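Local coordinates for protein dipicolinate synthase subunit A (PDB 3D4O) that probably acts as the NAD(P)-dependent oxidoreductase subunit of dipicolinate synthase, helping to make the dipicolinic acid of bacterial spores, at residues C[180-192]-C[199-213]. Numbering follows the deposited sequence.
Sequences KVKVGARESDLLA and MEPFHISKAAQELRD
Strands 180-185 and 200-203 pair in parallel at one margin of a six-stranded sheet, where 200-203 is an edge strand within this chain. Lys182 stands beside Glu200, and five backbone hydrogen bonds alternate between the strands, from Glu200 N to Val181 O at the start to Ile204 N to Ala185 O at the end. The straightest is the first, its N-H...O angle 178°; the last reaches its carbonyl from above the plane, as the chain turns out of the strand.

On the face bearing Lys182 and Phe202 the strands are tied to helix 207-210. Phe202 lies across Gly184, whose CA sits over one ring face, 3.5 Å from the centroid in a CH-pi contact; a CB there would clash with Phe202 CZ. Glu210 CB lies over the opposite face, toward the rim. The Lys182 chain crosses the phenyl group at about a right angle, CD 3.8 Å from Phe202 CE1, and a bend at chi3 (68°) steers the ammonium group to the end of helix 207-210. There NZ donates to a lone pair of Glu210 O at 2.6 Å, makes a salt bridge to Glu210 OE1 at 3.4 Å, with only a weak hydrogen bond in it, and a long one to Asp213 OD1. A water accepts a weak bond from Lys182 NZ and donates one to Glu200 OE1. An alanine here removes the ammonium group, and is likely to leave the Glu210 carbonyl without this partner and the carboxylates of Glu210 and Asp213 without the charge between them.

On the other face, Val183 CG2 meets CE of Met199, a selenomethionine, at 3.7 Å, while Leu191 CD2 of the connecting helix packs on Pro201 CB at 3.9 Å. Helix 165-176 also covers this side, through Ala171. Strand 180-185, helix 188-196 and strand 200-203 thus form a beta-alpha-beta crossover, within the 3-2-1-4-5-6 strand order of a Rossmann fold.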
# COMPACT_ATOMS: atom_id res chain seq x y z
N LYS C 180 -3.01 15.19 -5.17
CA LYS C 180 -2.77 16.63 -5.39
C LYS C 180 -1.74 16.94 -4.33
O LYS C 180 -2.03 17.06 -3.16
CB LYS C 180 -4.03 17.46 -5.25
CG LYS C 180 -5.01 17.19 -6.36
CD LYS C 180 -6.40 17.74 -6.05
CE LYS C 180 -7.37 17.51 -7.25
NZ LYS C 180 -7.37 16.09 -7.75
N VAL C 181 -0.52 17.00 -4.81
CA VAL C 181 0.63 17.10 -3.96
C VAL C 181 1.16 18.48 -3.77
O VAL C 181 1.36 19.25 -4.70
CB VAL C 181 1.78 16.25 -4.51
CG1 VAL C 181 3.02 16.46 -3.65
CG2 VAL C 181 1.41 14.74 -4.62
N LYS C 182 1.39 18.79 -2.51
CA LYS C 182 2.01 20.06 -2.18
C LYS C 182 3.24 19.72 -1.37
O LYS C 182 3.22 18.76 -0.62
CB LYS C 182 1.08 21.01 -1.42
CG LYS C 182 0.52 20.47 -0.13
CD LYS C 182 -0.14 21.60 0.70
CE LYS C 182 -1.39 22.16 0.08
NZ LYS C 182 -2.10 23.26 0.88
N VAL C 183 4.31 20.45 -1.61
CA VAL C 183 5.57 20.21 -0.94
C VAL C 183 6.03 21.47 -0.19
O VAL C 183 6.07 22.59 -0.72
CB VAL C 183 6.68 19.70 -1.91
CG1 VAL C 183 7.95 19.25 -1.08
CG2 VAL C 183 6.19 18.53 -2.78
N GLY C 184 6.35 21.26 1.07
CA GLY C 184 6.85 22.32 1.94
C GLY C 184 8.35 22.29 2.10
O GLY C 184 8.95 21.24 2.29
N ALA C 185 8.97 23.46 1.96
CA ALA C 185 10.45 23.59 2.12
C ALA C 185 10.82 25.02 2.36
O ALA C 185 10.05 25.92 2.12
CB ALA C 185 11.18 23.07 0.87
N ARG C 186 12.02 25.23 2.84
CA ARG C 186 12.49 26.56 3.14
C ARG C 186 13.28 27.25 1.99
O ARG C 186 13.16 28.45 1.77
CB ARG C 186 13.36 26.53 4.39
CG ARG C 186 13.59 27.90 4.95
CD ARG C 186 14.47 27.90 6.16
NE ARG C 186 15.66 27.10 5.88
CZ ARG C 186 16.67 27.50 5.11
NH1 ARG C 186 16.69 28.70 4.55
NH2 ARG C 186 17.69 26.67 4.93
N GLU C 187 14.07 26.46 1.28
CA GLU C 187 14.98 26.99 0.23
C GLU C 187 14.28 27.36 -1.08
O GLU C 187 13.49 26.59 -1.61
CB GLU C 187 16.13 26.03 -0.05
CG GLU C 187 17.05 25.80 1.15
CD GLU C 187 16.54 24.70 2.08
OE1 GLU C 187 15.32 24.50 2.14
OE2 GLU C 187 17.37 24.04 2.74
N SER C 188 14.61 28.54 -1.58
CA SER C 188 13.97 29.07 -2.79
C SER C 188 14.22 28.19 -4.02
O SER C 188 13.36 28.07 -4.89
CB SER C 188 14.42 30.52 -3.06
OG SER C 188 15.83 30.60 -3.25
N ASP C 189 15.39 27.57 -4.07
CA ASP C 189 15.72 26.75 -5.24
C ASP C 189 14.84 25.53 -5.20
O ASP C 189 14.29 25.10 -6.22
CB ASP C 189 17.22 26.39 -5.34
CG ASP C 189 17.72 25.63 -4.17
OD1 ASP C 189 17.35 26.01 -3.04
OD2 ASP C 189 18.50 24.67 -4.36
N LEU C 190 14.63 25.02 -3.99
CA LEU C 190 13.79 23.83 -3.81
C LEU C 190 12.32 24.12 -4.11
O LEU C 190 11.60 23.26 -4.64
CB LEU C 190 13.94 23.18 -2.42
CG LEU C 190 15.32 22.59 -2.08
CD1 LEU C 190 15.34 22.03 -0.65
CD2 LEU C 190 15.72 21.55 -3.07
N LEU C 191 11.88 25.32 -3.74
CA LEU C 191 10.49 25.73 -3.96
C LEU C 191 10.27 25.89 -5.46
O LEU C 191 9.20 25.58 -6.01
CB LEU C 191 10.16 27.03 -3.22
CG LEU C 191 10.20 26.92 -1.70
CD1 LEU C 191 10.20 28.34 -1.05
CD2 LEU C 191 9.05 26.00 -1.15
N ALA C 192 11.33 26.33 -6.12
CA ALA C 192 11.31 26.50 -7.58
C ALA C 192 11.17 25.14 -8.23
O ALA C 192 10.39 24.96 -9.16
CB ALA C 192 12.57 27.16 -8.08
N MSE C 199 4.06 20.58 -8.99
CA MSE C 199 3.46 20.41 -7.70
C MSE C 199 3.37 21.79 -7.03
O MSE C 199 3.97 22.75 -7.48
CB MSE C 199 4.28 19.43 -6.86
CG MSE C 199 4.35 18.05 -7.51
SE MSE C 199 5.40 16.74 -6.48
CE MSE C 199 7.00 17.74 -6.29
N GLU C 200 2.64 21.86 -5.92
CA GLU C 200 2.40 23.15 -5.27
C GLU C 200 3.39 23.39 -4.15
O GLU C 200 3.37 22.69 -3.14
CB GLU C 200 0.97 23.23 -4.71
CG GLU C 200 0.76 24.54 -3.96
CD GLU C 200 -0.59 24.66 -3.24
OE1 GLU C 200 -1.49 23.80 -3.41
OE2 GLU C 200 -0.72 25.65 -2.49
N PRO C 201 4.29 24.37 -4.33
CA PRO C 201 5.22 24.61 -3.24
C PRO C 201 4.66 25.53 -2.22
O PRO C 201 3.76 26.31 -2.50
CB PRO C 201 6.37 25.35 -3.92
CG PRO C 201 5.75 26.09 -5.04
CD PRO C 201 4.54 25.26 -5.48
N PHE C 202 5.18 25.42 -1.01
CA PHE C 202 4.85 26.37 0.04
C PHE C 202 6.01 26.52 1.00
O PHE C 202 6.72 25.58 1.24
CB PHE C 202 3.57 26.00 0.79
CG PHE C 202 3.66 24.74 1.63
CD1 PHE C 202 3.43 23.50 1.06
CD2 PHE C 202 3.87 24.82 2.99
CE1 PHE C 202 3.44 22.35 1.82
CE2 PHE C 202 3.89 23.67 3.78
CZ PHE C 202 3.68 22.44 3.19
N HIS C 203 6.21 27.71 1.54
CA HIS C 203 7.31 27.91 2.48
C HIS C 203 6.92 27.18 3.75
O HIS C 203 5.81 27.30 4.29
CB HIS C 203 7.61 29.39 2.77
CG HIS C 203 8.93 29.61 3.45
ND1 HIS C 203 9.08 29.58 4.82
CD2 HIS C 203 10.15 29.91 2.95
CE1 HIS C 203 10.33 29.84 5.13
NE2 HIS C 203 11.01 30.05 4.01
N ILE C 204 7.89 26.42 4.22
CA ILE C 204 7.71 25.55 5.36
C ILE C 204 7.18 26.29 6.59
O ILE C 204 6.55 25.71 7.48
CB ILE C 204 9.01 24.81 5.70
CG1 ILE C 204 8.72 23.61 6.59
CG2 ILE C 204 10.02 25.79 6.36
CD1 ILE C 204 7.88 22.53 5.99
N SER C 205 7.41 27.59 6.63
CA SER C 205 7.01 28.41 7.78
C SER C 205 5.51 28.63 7.82
O SER C 205 4.97 29.10 8.80
CB SER C 205 7.75 29.76 7.79
OG SER C 205 7.34 30.55 6.69
N LYS C 206 4.85 28.26 6.75
CA LYS C 206 3.40 28.42 6.62
C LYS C 206 2.66 27.10 6.74
O LYS C 206 1.53 26.98 6.29
CB LYS C 206 3.06 29.04 5.25
CG LYS C 206 3.74 30.36 5.01
CD LYS C 206 3.38 31.35 6.10
N ALA C 207 3.32 26.11 7.31
CA ALA C 207 2.72 24.77 7.45
C ALA C 207 1.33 24.75 8.02
O ALA C 207 0.45 24.04 7.52
CB ALA C 207 3.61 23.84 8.28
N ALA C 208 1.12 25.53 9.07
CA ALA C 208 -0.16 25.53 9.80
C ALA C 208 -1.29 25.90 8.89
O ALA C 208 -2.37 25.33 8.91
CB ALA C 208 -0.12 26.50 11.01
N GLN C 209 -1.03 26.90 8.08
CA GLN C 209 -2.04 27.40 7.12
C GLN C 209 -2.20 26.41 6.00
O GLN C 209 -3.30 26.05 5.60
CB GLN C 209 -1.62 28.77 6.58
CG GLN C 209 -2.31 29.23 5.31
CD GLN C 209 -1.65 30.52 4.76
OE1 GLN C 209 -1.34 31.46 5.52
NE2 GLN C 209 -1.40 30.54 3.45
N GLU C 210 -1.08 25.91 5.53
CA GLU C 210 -1.11 25.09 4.30
C GLU C 210 -1.61 23.66 4.48
O GLU C 210 -2.13 23.06 3.51
CB GLU C 210 0.26 25.13 3.61
CG GLU C 210 0.62 26.55 3.22
CD GLU C 210 -0.33 27.12 2.18
OE1 GLU C 210 -0.86 26.34 1.34
OE2 GLU C 210 -0.54 28.35 2.21
N LEU C 211 -1.56 23.17 5.71
CA LEU C 211 -1.92 21.77 5.98
C LEU C 211 -3.32 21.56 6.52
O LEU C 211 -3.68 20.45 6.93
CB LEU C 211 -0.93 21.11 6.96
CG LEU C 211 0.53 20.97 6.51
CD1 LEU C 211 1.29 20.07 7.49
CD2 LEU C 211 0.64 20.45 5.12
N ARG C 212 -4.09 22.64 6.55
CA ARG C 212 -5.43 22.58 7.12
C ARG C 212 -6.42 21.77 6.29
O ARG C 212 -7.48 21.39 6.79
CB ARG C 212 -5.96 23.98 7.49
CG ARG C 212 -6.25 24.95 6.40
CD ARG C 212 -6.24 26.36 6.99
N ASP C 213 -6.06 21.48 5.05
CA ASP C 213 -6.93 20.69 4.18
C ASP C 213 -6.26 19.42 3.68
O ASP C 213 -6.75 18.73 2.78
CB ASP C 213 -7.43 21.51 2.99
CG ASP C 213 -6.31 22.02 2.10
OD1 ASP C 213 -5.13 21.85 2.47
OD2 ASP C 213 -6.62 22.61 1.04
O HOH W 1 -3.48 23.61 -1.70